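Local coordinates for protein 6-aminohexanoate-cyclic-dimer hydrolase (Arthrobacter sp., PDB 3A2Q) that hydrolyses the 6-aminohexanoate cyclic dimer, a by-product of nylon-6 manufacture, to its linear dimer, at residues L70-T75 / G148-G153; K117-E122 / E132-T137; V45-F50 / G80-S85; T201-V206 / I320-E325; L214-R217 / D221-A224. The protein carries 1 engineered substitution. One frame throughout, in Å; residues are numbered along the deposited sequence.

Overall arrangement
Contact 1 lies deepest, about 7 Å from the centre of the chain, and is entirely polar: the probable charge-relay pair Lys72 and Ser150, with Ser151 beside them. Contacts 2 and 3 lie beside it at one end of the mixed sheet, where strands 45-48, 113-118 and 68-72 are neighbours; contact 2 is held by an amide, contact 3 mainly by apolar branches. Contact 4 is also polar, but its groups range from a buried glutamate to an exposed arginine. Contact 5 is buried and mostly apolar, packing a helix on strand 211-216. The centres of contacts 4 and 5 are about 28 Å apart, on opposite sides of the chain's centre, whereas contacts 1 and 2 touch directly.

Contact 1. Residues L70-T75 / G148-G153; sequences LLKDLT and GGSSGG. With ACA (6-aminohexanoic acid), chain B.
Lys72 touches Ser150 just beyond the flat group that matters here, the cis peptide joining Gly149 to Ser150. That linkage belongs to the Ser-cisSer-Lys arrangement of the amidase family, in which Ser150 and Lys72 probably form the charge relay. Lys72 leaves the end of strand 68-72 with CG anti to its backbone N (chi1 -176°) and stays extended to the tip, giving the reach needed to bring NZ from the strand to the glycine-rich turn. On the way Lys72 CE passes 3.5 Å from Ser150 O, and Lys72 CD lies 3.4 Å from Ser151 OG. The tip is shared: Lys72 NZ donates to Ser150 OG at 2.7 Å and to Ser151 OG at 3.1 Å, while Asn169 OD1 supplies a further partner. Ser151 stands at the N-cap position of helix 152-159 but makes no capping bond with its hydroxyl, which instead receives Lys72 and the backbone N of Asn169. Gly148 adopts a positive phi, and Gly152 puts no side chain against Gly148 O, so glycine suits the tight approach to the helix. On Ser150, OG is also met by the amino N of the bound 6-aminohexanoic acid, at 2.8 Å. The serine hydroxyl thus links lysine and ligand, and it lies close to Ala174, an engineered residue at the position that probably carries the acyl-ester intermediate. Such a chain of hydrogen bonds is consistent with proton relay between lysine and the nucleophile position through the cis-serine.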
# COMPACT_ATOMS: atom_id res chain seq x y z
N LEU A 70 6.92 -10.58 -2.86
CA LEU A 70 5.72 -10.67 -3.68
C LEU A 70 5.38 -9.35 -4.35
O LEU A 70 5.62 -8.27 -3.80
CB LEU A 70 4.55 -11.16 -2.82
CG LEU A 70 4.70 -12.62 -2.37
CD1 LEU A 70 3.74 -12.92 -1.23
CD2 LEU A 70 4.44 -13.53 -3.56
N LEU A 71 4.81 -9.45 -5.54
CA LEU A 71 4.45 -8.31 -6.37
C LEU A 71 2.95 -8.23 -6.61
O LEU A 71 2.32 -9.23 -6.92
CB LEU A 71 5.19 -8.43 -7.70
CG LEU A 71 5.25 -7.27 -8.69
CD1 LEU A 71 6.15 -6.19 -8.12
CD2 LEU A 71 5.80 -7.78 -10.02
N LYS A 72 2.38 -7.04 -6.49
CA LYS A 72 0.96 -6.84 -6.72
C LYS A 72 0.72 -6.96 -8.22
O LYS A 72 1.54 -6.48 -9.01
CB LYS A 72 0.53 -5.45 -6.24
CG LYS A 72 -0.97 -5.16 -6.35
CD LYS A 72 -1.26 -3.75 -5.87
CE LYS A 72 -2.76 -3.47 -5.79
NZ LYS A 72 -3.04 -2.05 -5.41
N ASP A 73 -0.37 -7.60 -8.63
CA ASP A 73 -0.65 -7.74 -10.05
C ASP A 73 -1.36 -6.50 -10.58
O ASP A 73 -2.47 -6.58 -11.12
CB ASP A 73 -1.48 -9.00 -10.33
CG ASP A 73 -1.69 -9.24 -11.82
OD1 ASP A 73 -0.74 -9.00 -12.60
OD2 ASP A 73 -2.79 -9.68 -12.21
N LEU A 74 -0.71 -5.36 -10.42
CA LEU A 74 -1.24 -4.08 -10.87
C LEU A 74 -0.08 -3.09 -11.05
O LEU A 74 0.87 -3.07 -10.25
CB LEU A 74 -2.22 -3.52 -9.84
CG LEU A 74 -3.03 -2.29 -10.24
CD1 LEU A 74 -4.05 -2.66 -11.32
CD2 LEU A 74 -3.75 -1.73 -9.02
N THR A 75 -0.17 -2.28 -12.10
CA THR A 75 0.84 -1.25 -12.40
C THR A 75 2.19 -1.80 -12.86
O THR A 75 2.51 -1.74 -14.05
CB THR A 75 1.06 -0.32 -11.17
OG1 THR A 75 -0.21 0.14 -10.70
CG2 THR A 75 1.91 0.89 -11.56
N GLY A 148 -8.55 -5.32 3.57
CA GLY A 148 -8.37 -3.95 3.11
C GLY A 148 -8.03 -4.01 1.63
O GLY A 148 -8.11 -5.07 1.02
N GLY A 149 -7.66 -2.87 1.04
CA GLY A 149 -7.32 -2.86 -0.37
C GLY A 149 -6.73 -1.52 -0.75
O GLY A 149 -6.73 -0.61 0.07
N SER A 150 -6.26 -1.38 -1.99
CA SER A 150 -6.32 -2.45 -2.99
C SER A 150 -5.17 -3.46 -2.94
O SER A 150 -5.26 -4.53 -3.55
CB SER A 150 -6.40 -1.84 -4.40
OG SER A 150 -5.34 -0.92 -4.62
N SER A 151 -4.10 -3.14 -2.22
CA SER A 151 -2.97 -4.07 -2.14
C SER A 151 -3.22 -5.12 -1.05
O SER A 151 -2.30 -5.51 -0.33
CB SER A 151 -1.68 -3.31 -1.84
OG SER A 151 -1.49 -2.26 -2.77
N GLY A 152 -4.46 -5.59 -0.96
CA GLY A 152 -4.83 -6.57 0.05
C GLY A 152 -4.08 -7.89 0.03
O GLY A 152 -3.81 -8.47 1.08
N GLY A 153 -3.75 -8.37 -1.16
CA GLY A 153 -3.02 -9.63 -1.27
C GLY A 153 -1.62 -9.53 -0.70
O GLY A 153 -1.15 -10.45 -0.03
C ACA B . -8.66 4.35 -8.53
O ACA B . -9.28 3.30 -8.76
C2 ACA B . -7.39 4.66 -9.28
C3 ACA B . -6.46 3.47 -9.38
C4 ACA B . -5.51 3.43 -8.19
C5 ACA B . -5.37 2.04 -7.60
C6 ACA B . -4.85 2.09 -6.17
N ACA B . -5.87 1.72 -5.20

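Contact 2. Residues K117-E122 / E132-T137; sequences KTNTPE and EAWGAT
Trp134 begins the contact with Asn119, in the long loop of the amidase fold that leaves strand 113-118 and later enters helix 152-159. Asn119 comes directly after the strand, and its amide spans the gap to the returning part of that loop. The CB of Trp134 lies 3.5 Å from Asn119 OD1, and the indole plane is turned 67° from the amide plane. The ring itself runs on past the asparagine toward strand 45-48, where it touches Ile46 and Ile47, while its NE1 is hydrogen-bonded to Thr84 OG1; tryptophan suits the place because the broad ring packs on the isoleucines while its single N-H bonds to Thr84. Gly135 follows with a positive phi, at which a side chain would be jammed against the carbonyl O of Trp134, and this makes glycine the natural residue here. This turn presents Gly135 O to Asn119 ND2 at 3.0 Å, a weak bond because the angle at the hydrogen is only 131°. Ala136 directs its methyl away from Asn119 and passes the chain on, with its carbonyl held by Asn43 ND2. Thr137 completes the grip. Its OG1 lies beside the backbone N and does double duty, accepting from Asn119 and bonding to Asn43 O. Asparagine fits its place because one amide nitrogen can serve two acceptors. CG stands anti to the backbone N of Asn119 (chi1 -163°), directing the amide across to the loop, and Thr137 OG1 sits nearly in the amide plane, 3.0 Å from Asn119 ND2.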
# COMPACT_ATOMS: atom_id res chain seq x y z
N LYS A 117 2.70 -13.21 -7.64
CA LYS A 117 1.89 -11.99 -7.62
C LYS A 117 0.72 -12.09 -6.64
O LYS A 117 0.17 -13.17 -6.42
CB LYS A 117 1.36 -11.69 -9.02
CG LYS A 117 2.43 -11.38 -10.05
CD LYS A 117 1.77 -10.88 -11.31
CE LYS A 117 2.76 -10.29 -12.29
NZ LYS A 117 2.02 -9.58 -13.37
N THR A 118 0.33 -10.95 -6.08
CA THR A 118 -0.76 -10.90 -5.11
C THR A 118 -2.06 -10.32 -5.64
O THR A 118 -2.07 -9.49 -6.56
CB THR A 118 -0.34 -10.10 -3.88
OG1 THR A 118 0.17 -8.83 -4.30
CG2 THR A 118 0.72 -10.85 -3.11
N ASN A 119 -3.16 -10.73 -5.02
CA ASN A 119 -4.50 -10.30 -5.42
C ASN A 119 -4.81 -8.83 -5.15
O ASN A 119 -4.25 -8.21 -4.24
CB ASN A 119 -5.54 -11.21 -4.75
CG ASN A 119 -6.90 -11.11 -5.40
OD1 ASN A 119 -7.02 -10.81 -6.59
ND2 ASN A 119 -7.94 -11.40 -4.63
N THR A 120 -5.72 -8.29 -5.95
CA THR A 120 -6.15 -6.89 -5.86
C THR A 120 -7.56 -6.74 -6.43
O THR A 120 -8.00 -7.57 -7.23
CB THR A 120 -5.23 -5.98 -6.70
OG1 THR A 120 -5.82 -4.68 -6.83
CG2 THR A 120 -5.04 -6.57 -8.10
N PRO A 121 -8.30 -5.71 -6.00
CA PRO A 121 -9.64 -5.56 -6.58
C PRO A 121 -9.37 -5.12 -8.02
O PRO A 121 -8.26 -4.68 -8.32
CB PRO A 121 -10.28 -4.46 -5.73
CG PRO A 121 -9.09 -3.69 -5.20
CD PRO A 121 -8.10 -4.77 -4.88
N GLU A 122 -10.35 -5.26 -8.90
CA GLU A 122 -10.14 -4.89 -10.30
C GLU A 122 -9.56 -3.49 -10.52
O GLU A 122 -10.17 -2.48 -10.16
CB GLU A 122 -11.45 -5.01 -11.08
CG GLU A 122 -11.27 -4.68 -12.56
CD GLU A 122 -12.53 -4.90 -13.36
OE1 GLU A 122 -13.50 -4.14 -13.15
OE2 GLU A 122 -12.54 -5.83 -14.18
N GLU A 132 -14.05 -10.12 -8.69
CA GLU A 132 -14.85 -11.20 -9.26
C GLU A 132 -13.91 -12.19 -9.96
O GLU A 132 -14.14 -13.40 -9.94
CB GLU A 132 -15.84 -10.64 -10.29
CG GLU A 132 -17.03 -9.92 -9.68
CD GLU A 132 -17.88 -9.21 -10.73
OE1 GLU A 132 -18.03 -9.76 -11.85
OE2 GLU A 132 -18.41 -8.12 -10.43
N ALA A 133 -12.86 -11.66 -10.56
CA ALA A 133 -11.89 -12.47 -11.30
C ALA A 133 -11.13 -13.52 -10.50
O ALA A 133 -10.98 -14.65 -10.96
CB ALA A 133 -10.89 -11.55 -12.01
N TRP A 134 -10.64 -13.17 -9.31
CA TRP A 134 -9.87 -14.12 -8.51
C TRP A 134 -10.50 -14.54 -7.18
O TRP A 134 -10.00 -15.44 -6.52
CB TRP A 134 -8.48 -13.57 -8.21
CG TRP A 134 -7.61 -13.40 -9.41
CD1 TRP A 134 -7.47 -12.26 -10.16
CD2 TRP A 134 -6.76 -14.38 -10.01
NE1 TRP A 134 -6.57 -12.48 -11.18
CE2 TRP A 134 -6.12 -13.77 -11.11
CE3 TRP A 134 -6.47 -15.72 -9.71
CZ2 TRP A 134 -5.21 -14.45 -11.92
CZ3 TRP A 134 -5.56 -16.40 -10.52
CH2 TRP A 134 -4.95 -15.77 -11.61
N GLY A 135 -11.60 -13.91 -6.80
CA GLY A 135 -12.23 -14.26 -5.55
C GLY A 135 -11.65 -13.39 -4.44
O GLY A 135 -10.66 -12.70 -4.64
N ALA A 136 -12.27 -13.44 -3.27
CA ALA A 136 -11.82 -12.62 -2.15
C ALA A 136 -10.55 -13.11 -1.48
O ALA A 136 -10.28 -14.31 -1.39
CB ALA A 136 -12.93 -12.52 -1.12
N THR A 137 -9.74 -12.15 -1.01
CA THR A 137 -8.54 -12.49 -0.26
C THR A 137 -9.05 -12.34 1.17
O THR A 137 -9.71 -11.35 1.49
CB THR A 137 -7.39 -11.49 -0.50
OG1 THR A 137 -6.92 -11.62 -1.85
CG2 THR A 137 -6.24 -11.78 0.47

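Contact 3. Residues V45-F50 / G80-S85; sequences VIIPLF and GDINTS
Ile47 and Ile82 make the apolar half of this contact, their side chains crossing at about a right angle. A single methyl does the touching: Ile47 CD1 lies 3.9 Å from Ile82 CG2 and 4.1 Å from Ile82 CB, and it also rests 3.8 Å from the carbonyl O of Ile82. Since CG1 of Ile47 lies beside the backbone N (chi1 -56°), the longer branch is carried out to the loop; beta-branched isoleucines suit the spot because their branches put a methyl on each side of the contact.

The second kind of interaction sets methyls against a carboxylate. Leu49 places its two methyls against the two oxygens of Asp81, the side chains crossing at a slant, with CD2 3.6 Å from OD1 and CD1 3.8 Å from OD2. This is van der Waals packing; the charge of Asp81 is met elsewhere, since OD2 forms a salt bridge with Lys52 and a hydrogen bond with Ser78.

In the fold, segment 45-50 includes the outermost strand at this end of the sheet, running antiparallel to strand 113-118. Ile46 and Ile47 form a classic beta bulge there opposite Lys117, whose NZ binds Ile82 O, and Leu49 occupies the N-cap position of helix 50-59.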
# COMPACT_ATOMS: atom_id res chain seq x y z
N VAL A 45 -1.76 -14.97 -2.65
CA VAL A 45 -0.92 -15.11 -3.84
C VAL A 45 -1.80 -15.74 -4.91
O VAL A 45 -2.21 -16.90 -4.78
CB VAL A 45 0.28 -16.04 -3.58
CG1 VAL A 45 1.08 -16.22 -4.87
CG2 VAL A 45 1.17 -15.46 -2.50
N ILE A 46 -2.12 -14.99 -5.96
CA ILE A 46 -2.98 -15.52 -7.01
C ILE A 46 -2.21 -16.09 -8.20
O ILE A 46 -2.76 -16.87 -8.97
CB ILE A 46 -3.95 -14.45 -7.55
CG1 ILE A 46 -3.18 -13.19 -7.96
CG2 ILE A 46 -5.01 -14.14 -6.51
CD1 ILE A 46 -4.04 -12.17 -8.65
N ILE A 47 -0.95 -15.69 -8.33
CA ILE A 47 -0.12 -16.16 -9.42
C ILE A 47 1.25 -16.57 -8.91
O ILE A 47 2.16 -15.75 -8.85
CB ILE A 47 0.08 -15.07 -10.49
CG1 ILE A 47 -1.27 -14.57 -11.01
CG2 ILE A 47 0.92 -15.61 -11.64
CD1 ILE A 47 -1.18 -13.31 -11.85
N PRO A 48 1.40 -17.84 -8.51
CA PRO A 48 2.69 -18.31 -8.01
C PRO A 48 3.72 -18.32 -9.12
O PRO A 48 3.39 -18.58 -10.28
CB PRO A 48 2.38 -19.73 -7.50
CG PRO A 48 1.22 -20.14 -8.35
CD PRO A 48 0.38 -18.90 -8.41
N LEU A 49 4.97 -18.01 -8.78
CA LEU A 49 6.07 -17.98 -9.74
C LEU A 49 7.24 -18.73 -9.12
O LEU A 49 8.36 -18.22 -9.07
CB LEU A 49 6.48 -16.54 -10.04
CG LEU A 49 5.41 -15.62 -10.63
CD1 LEU A 49 5.94 -14.20 -10.69
CD2 LEU A 49 5.01 -16.11 -12.01
N PHE A 50 6.98 -19.95 -8.65
CA PHE A 50 8.01 -20.75 -8.01
C PHE A 50 9.19 -21.11 -8.91
O PHE A 50 10.33 -21.15 -8.45
CB PHE A 50 7.39 -22.03 -7.44
CG PHE A 50 6.21 -21.78 -6.53
CD1 PHE A 50 6.24 -20.74 -5.61
CD2 PHE A 50 5.09 -22.60 -6.59
CE1 PHE A 50 5.15 -20.52 -4.75
CE2 PHE A 50 4.00 -22.39 -5.74
CZ PHE A 50 4.04 -21.34 -4.82
N GLY A 80 7.27 -11.84 -19.12
CA GLY A 80 6.79 -13.18 -19.39
C GLY A 80 5.75 -13.75 -18.45
O GLY A 80 5.32 -14.90 -18.62
N ASP A 81 5.31 -12.97 -17.46
CA ASP A 81 4.32 -13.46 -16.51
C ASP A 81 2.91 -12.93 -16.73
O ASP A 81 2.72 -11.85 -17.30
CB ASP A 81 4.77 -13.15 -15.09
CG ASP A 81 6.14 -13.71 -14.77
OD1 ASP A 81 6.39 -14.88 -15.13
OD2 ASP A 81 6.96 -13.00 -14.16
N ILE A 82 1.93 -13.70 -16.28
CA ILE A 82 0.53 -13.34 -16.40
C ILE A 82 0.27 -11.98 -15.75
O ILE A 82 0.77 -11.69 -14.67
CB ILE A 82 -0.36 -14.40 -15.71
CG1 ILE A 82 -0.26 -15.73 -16.46
CG2 ILE A 82 -1.81 -13.93 -15.67
CD1 ILE A 82 -0.84 -15.69 -17.85
N ASN A 83 -0.53 -11.16 -16.42
CA ASN A 83 -0.88 -9.83 -15.91
C ASN A 83 -2.37 -9.61 -16.12
O ASN A 83 -2.82 -9.38 -17.25
CB ASN A 83 -0.09 -8.76 -16.67
CG ASN A 83 -0.36 -7.36 -16.16
OD1 ASN A 83 -0.40 -6.40 -16.94
ND2 ASN A 83 -0.55 -7.23 -14.85
N THR A 84 -3.15 -9.67 -15.04
CA THR A 84 -4.60 -9.51 -15.15
C THR A 84 -5.16 -8.19 -14.62
O THR A 84 -6.16 -7.69 -15.13
CB THR A 84 -5.34 -10.65 -14.42
OG1 THR A 84 -5.12 -10.52 -13.01
CG2 THR A 84 -4.82 -12.01 -14.88
N SER A 85 -4.51 -7.64 -13.59
CA SER A 85 -5.00 -6.41 -12.98
C SER A 85 -6.40 -6.70 -12.47
O SER A 85 -7.21 -5.79 -12.26
CB SER A 85 -5.05 -5.27 -13.99
OG SER A 85 -3.74 -4.87 -14.37

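Contact 4. Residues T201-V206 / I320-E325; sequences TDSDNV and IAREIE
Glu323 reaches from the long helix 308-331 to Asp202 at the start of the short helix 202-207, whose residues 202 to 206 all have positive phi and psi and so wind as a rare left-handed helical turn. From its CB, directed at this turn, Glu323 sets CG anti to the backbone N (chi1 -167°), 4.1 Å from Asp202 OD1. A bend at chi2 brings Glu323 CD to 3.9 Å from Asp202 OD1. At the tip, Glu323 OE1 accepts a weak bond from Asp202 N at 3.3 Å, and OE2 has a salt bridge with Arg326 on its own helix. Glutamate suits the place because it can bond the backbone at the opening of the turn while keeping a charged partner. The price is a close pair of acids: Asp202 OD1 and Glu323 OE1 are 3.8 Å apart, with carboxylate planes 31° from each other. This proximity may raise the pKa of one of them, an effect that Arg326 and the Thr201 hydroxyl should moderate. Thr201 OG1 donates to Asp202 OD2 from above the carboxylate plane. Val206, last of its segment, and Ile320, first of the other, line the pocket of a bound 6-aminohexanoic acid. Nearer the surface, Arg322 is bent at chi3, which turns its flat head to the left-handed turn; NH1 donates to Ser203 OG at 3.0 Å, with the hydroxyl oxygen only 3° out of the guanidinium plane.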
# COMPACT_ATOMS: atom_id res chain seq x y z
N THR A 201 0.96 4.57 -16.49
CA THR A 201 -0.40 4.09 -16.32
C THR A 201 -1.27 4.97 -15.45
O THR A 201 -0.78 5.84 -14.73
CB THR A 201 -0.40 2.66 -15.72
OG1 THR A 201 0.16 2.69 -14.40
CG2 THR A 201 0.43 1.72 -16.58
N ASP A 202 -2.58 4.73 -15.53
CA ASP A 202 -3.57 5.44 -14.73
C ASP A 202 -3.64 6.95 -14.93
O ASP A 202 -4.02 7.67 -14.01
CB ASP A 202 -3.33 5.13 -13.25
CG ASP A 202 -3.26 3.64 -12.97
OD1 ASP A 202 -4.28 2.95 -13.17
OD2 ASP A 202 -2.18 3.16 -12.57
N SER A 203 -3.28 7.42 -16.12
CA SER A 203 -3.30 8.85 -16.43
C SER A 203 -2.31 9.59 -15.52
O SER A 203 -2.69 10.35 -14.63
CB SER A 203 -4.71 9.41 -16.27
OG SER A 203 -5.57 8.87 -17.26
N ASP A 204 -1.03 9.35 -15.79
CA ASP A 204 0.05 9.95 -15.04
C ASP A 204 -0.09 9.56 -13.56
O ASP A 204 0.02 10.39 -12.66
CB ASP A 204 0.02 11.47 -15.21
CG ASP A 204 1.39 12.10 -15.02
OD1 ASP A 204 2.39 11.35 -15.01
OD2 ASP A 204 1.47 13.34 -14.90
N ASN A 205 -0.34 8.27 -13.34
CA ASN A 205 -0.50 7.73 -11.99
C ASN A 205 -1.51 8.53 -11.18
O ASN A 205 -1.23 8.97 -10.05
CB ASN A 205 0.84 7.68 -11.27
CG ASN A 205 1.83 6.75 -11.95
OD1 ASN A 205 2.71 7.20 -12.68
ND2 ASN A 205 1.67 5.46 -11.72
N VAL A 206 -2.69 8.70 -11.76
CA VAL A 206 -3.79 9.43 -11.16
C VAL A 206 -3.33 10.83 -10.77
O VAL A 206 -3.51 11.28 -9.64
CB VAL A 206 -4.36 8.70 -9.91
CG1 VAL A 206 -5.73 9.27 -9.56
CG2 VAL A 206 -4.46 7.20 -10.18
N ILE A 320 -9.66 5.20 -14.82
CA ILE A 320 -10.12 3.83 -15.00
C ILE A 320 -10.61 3.64 -16.43
O ILE A 320 -10.32 2.62 -17.06
CB ILE A 320 -11.27 3.49 -14.02
CG1 ILE A 320 -10.73 3.49 -12.58
CG2 ILE A 320 -11.84 2.11 -14.36
CD1 ILE A 320 -9.63 2.47 -12.35
N ALA A 321 -11.33 4.62 -16.94
CA ALA A 321 -11.85 4.56 -18.30
C ALA A 321 -10.72 4.36 -19.30
O ALA A 321 -10.81 3.52 -20.19
CB ALA A 321 -12.60 5.85 -18.63
N ARG A 322 -9.64 5.13 -19.15
CA ARG A 322 -8.51 5.02 -20.06
C ARG A 322 -7.70 3.76 -19.79
O ARG A 322 -7.01 3.26 -20.68
CB ARG A 322 -7.62 6.27 -19.95
CG ARG A 322 -8.30 7.55 -20.42
CD ARG A 322 -7.31 8.70 -20.55
NE ARG A 322 -6.29 8.41 -21.55
CZ ARG A 322 -4.99 8.29 -21.28
NH1 ARG A 322 -4.55 8.44 -20.04
NH2 ARG A 322 -4.13 8.01 -22.25
N GLU A 323 -7.78 3.25 -18.57
CA GLU A 323 -7.05 2.04 -18.20
C GLU A 323 -7.73 0.83 -18.86
O GLU A 323 -7.07 -0.12 -19.27
CB GLU A 323 -7.05 1.87 -16.69
CG GLU A 323 -6.07 0.83 -16.18
CD GLU A 323 -4.64 1.12 -16.61
OE1 GLU A 323 -4.32 2.28 -16.94
OE2 GLU A 323 -3.82 0.18 -16.60
N ILE A 324 -9.05 0.89 -18.94
CA ILE A 324 -9.82 -0.18 -19.58
C ILE A 324 -9.39 -0.21 -21.04
O ILE A 324 -9.24 -1.28 -21.65
CB ILE A 324 -11.33 0.10 -19.49
CG1 ILE A 324 -11.81 -0.04 -18.05
CG2 ILE A 324 -12.10 -0.84 -20.42
CD1 ILE A 324 -13.26 0.33 -17.84
N GLU A 325 -9.19 0.98 -21.60
CA GLU A 325 -8.77 1.13 -22.98
C GLU A 325 -7.35 0.59 -23.17
O GLU A 325 -7.08 -0.12 -24.13
CB GLU A 325 -8.85 2.61 -23.38
CG GLU A 325 -8.08 2.98 -24.63
CD GLU A 325 -8.39 4.38 -25.10
OE1 GLU A 325 -8.53 5.28 -24.24
OE2 GLU A 325 -8.50 4.59 -26.33

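Contact 5. Residues L214-R217 / D221-A224; sequences LFAR and DIAA
Ile222 lays its CD1 methyl over the face of strand 211-216, 3.6 Å from Ala216 CB and 3.9 Å from Leu214 CB. Those two residues are two positions apart, on the same face of the strand, and the methyl bridges them. CG1 of Ile222 lies beside the backbone N (chi1 -66°), and a second turn of like sign at chi2 bends CD1 onto the strand. A small alanine at 216 lets the helix come near: its CB also meets Asp221 CB at 3.6 Å.

Polar groups lie at the end of the patch. A water accepts from Arg217 N at 2.9 Å and donates to Asp221 OD2 at 2.7 Å, thereby tying the strand end to the first part of the helix. The aspartate suits this place because its two carboxylate oxygens can accept several bonds, from the water and Ala10 N at OD2 and from Thr11 OG1 at OD1.

Strand and helix follow one another with a very short connection, so that helix 219-229 packs back on the sheet. Ile222 extends the apolar layer onto Val185 and Leu187 of the adjacent strand 185-188, whereas Phe215 points away from helix 219-229 to touch Ser151 and helix 152-159.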
# COMPACT_ATOMS: atom_id res chain seq x y z
N LEU A 214 5.53 0.05 -0.06
CA LEU A 214 6.23 -1.11 0.49
C LEU A 214 5.59 -1.72 1.73
O LEU A 214 5.05 -1.00 2.58
CB LEU A 214 7.66 -0.70 0.82
CG LEU A 214 8.41 0.01 -0.31
CD1 LEU A 214 9.65 0.70 0.25
CD2 LEU A 214 8.77 -0.99 -1.40
N PHE A 215 5.70 -3.04 1.83
CA PHE A 215 5.17 -3.83 2.94
C PHE A 215 6.31 -4.60 3.61
O PHE A 215 7.17 -5.13 2.92
CB PHE A 215 4.17 -4.88 2.45
CG PHE A 215 2.82 -4.33 2.11
CD1 PHE A 215 1.92 -3.99 3.12
CD2 PHE A 215 2.43 -4.20 0.79
CE1 PHE A 215 0.64 -3.52 2.81
CE2 PHE A 215 1.15 -3.73 0.46
CZ PHE A 215 0.26 -3.39 1.48
N ALA A 216 6.29 -4.66 4.94
CA ALA A 216 7.28 -5.40 5.72
C ALA A 216 6.79 -5.54 7.16
O ALA A 216 5.74 -5.01 7.53
CB ALA A 216 8.63 -4.66 5.70
N ARG A 217 7.54 -6.28 7.99
CA ARG A 217 7.15 -6.44 9.38
C ARG A 217 8.10 -5.70 10.33
O ARG A 217 7.91 -5.72 11.54
CB ARG A 217 7.07 -7.93 9.75
CG ARG A 217 5.93 -8.68 9.06
CD ARG A 217 5.69 -10.03 9.71
NE ARG A 217 6.88 -10.87 9.65
CZ ARG A 217 7.25 -11.58 8.59
NH1 ARG A 217 6.53 -11.58 7.48
NH2 ARG A 217 8.37 -12.29 8.64
N ASP A 221 13.44 -3.11 7.56
CA ASP A 221 13.18 -3.72 6.26
C ASP A 221 12.67 -2.65 5.28
O ASP A 221 13.02 -2.67 4.10
CB ASP A 221 12.13 -4.83 6.38
CG ASP A 221 12.75 -6.20 6.58
OD1 ASP A 221 13.98 -6.29 6.82
OD2 ASP A 221 12.01 -7.20 6.50
N ILE A 222 11.84 -1.74 5.77
CA ILE A 222 11.31 -0.67 4.92
C ILE A 222 12.45 0.24 4.48
O ILE A 222 12.56 0.60 3.31
CB ILE A 222 10.23 0.16 5.67
CG1 ILE A 222 9.00 -0.72 5.94
CG2 ILE A 222 9.83 1.38 4.85
CD1 ILE A 222 8.30 -1.20 4.68
N ALA A 223 13.30 0.62 5.42
CA ALA A 223 14.43 1.49 5.12
C ALA A 223 15.33 0.86 4.05
O ALA A 223 15.74 1.53 3.10
CB ALA A 223 15.24 1.77 6.38
N ALA A 224 15.61 -0.43 4.19
CA ALA A 224 16.45 -1.13 3.22
C ALA A 224 15.79 -1.20 1.84
O ALA A 224 16.46 -1.06 0.82
CB ALA A 224 16.77 -2.54 3.73
O HOH W 1 9.64 -8.09 7.29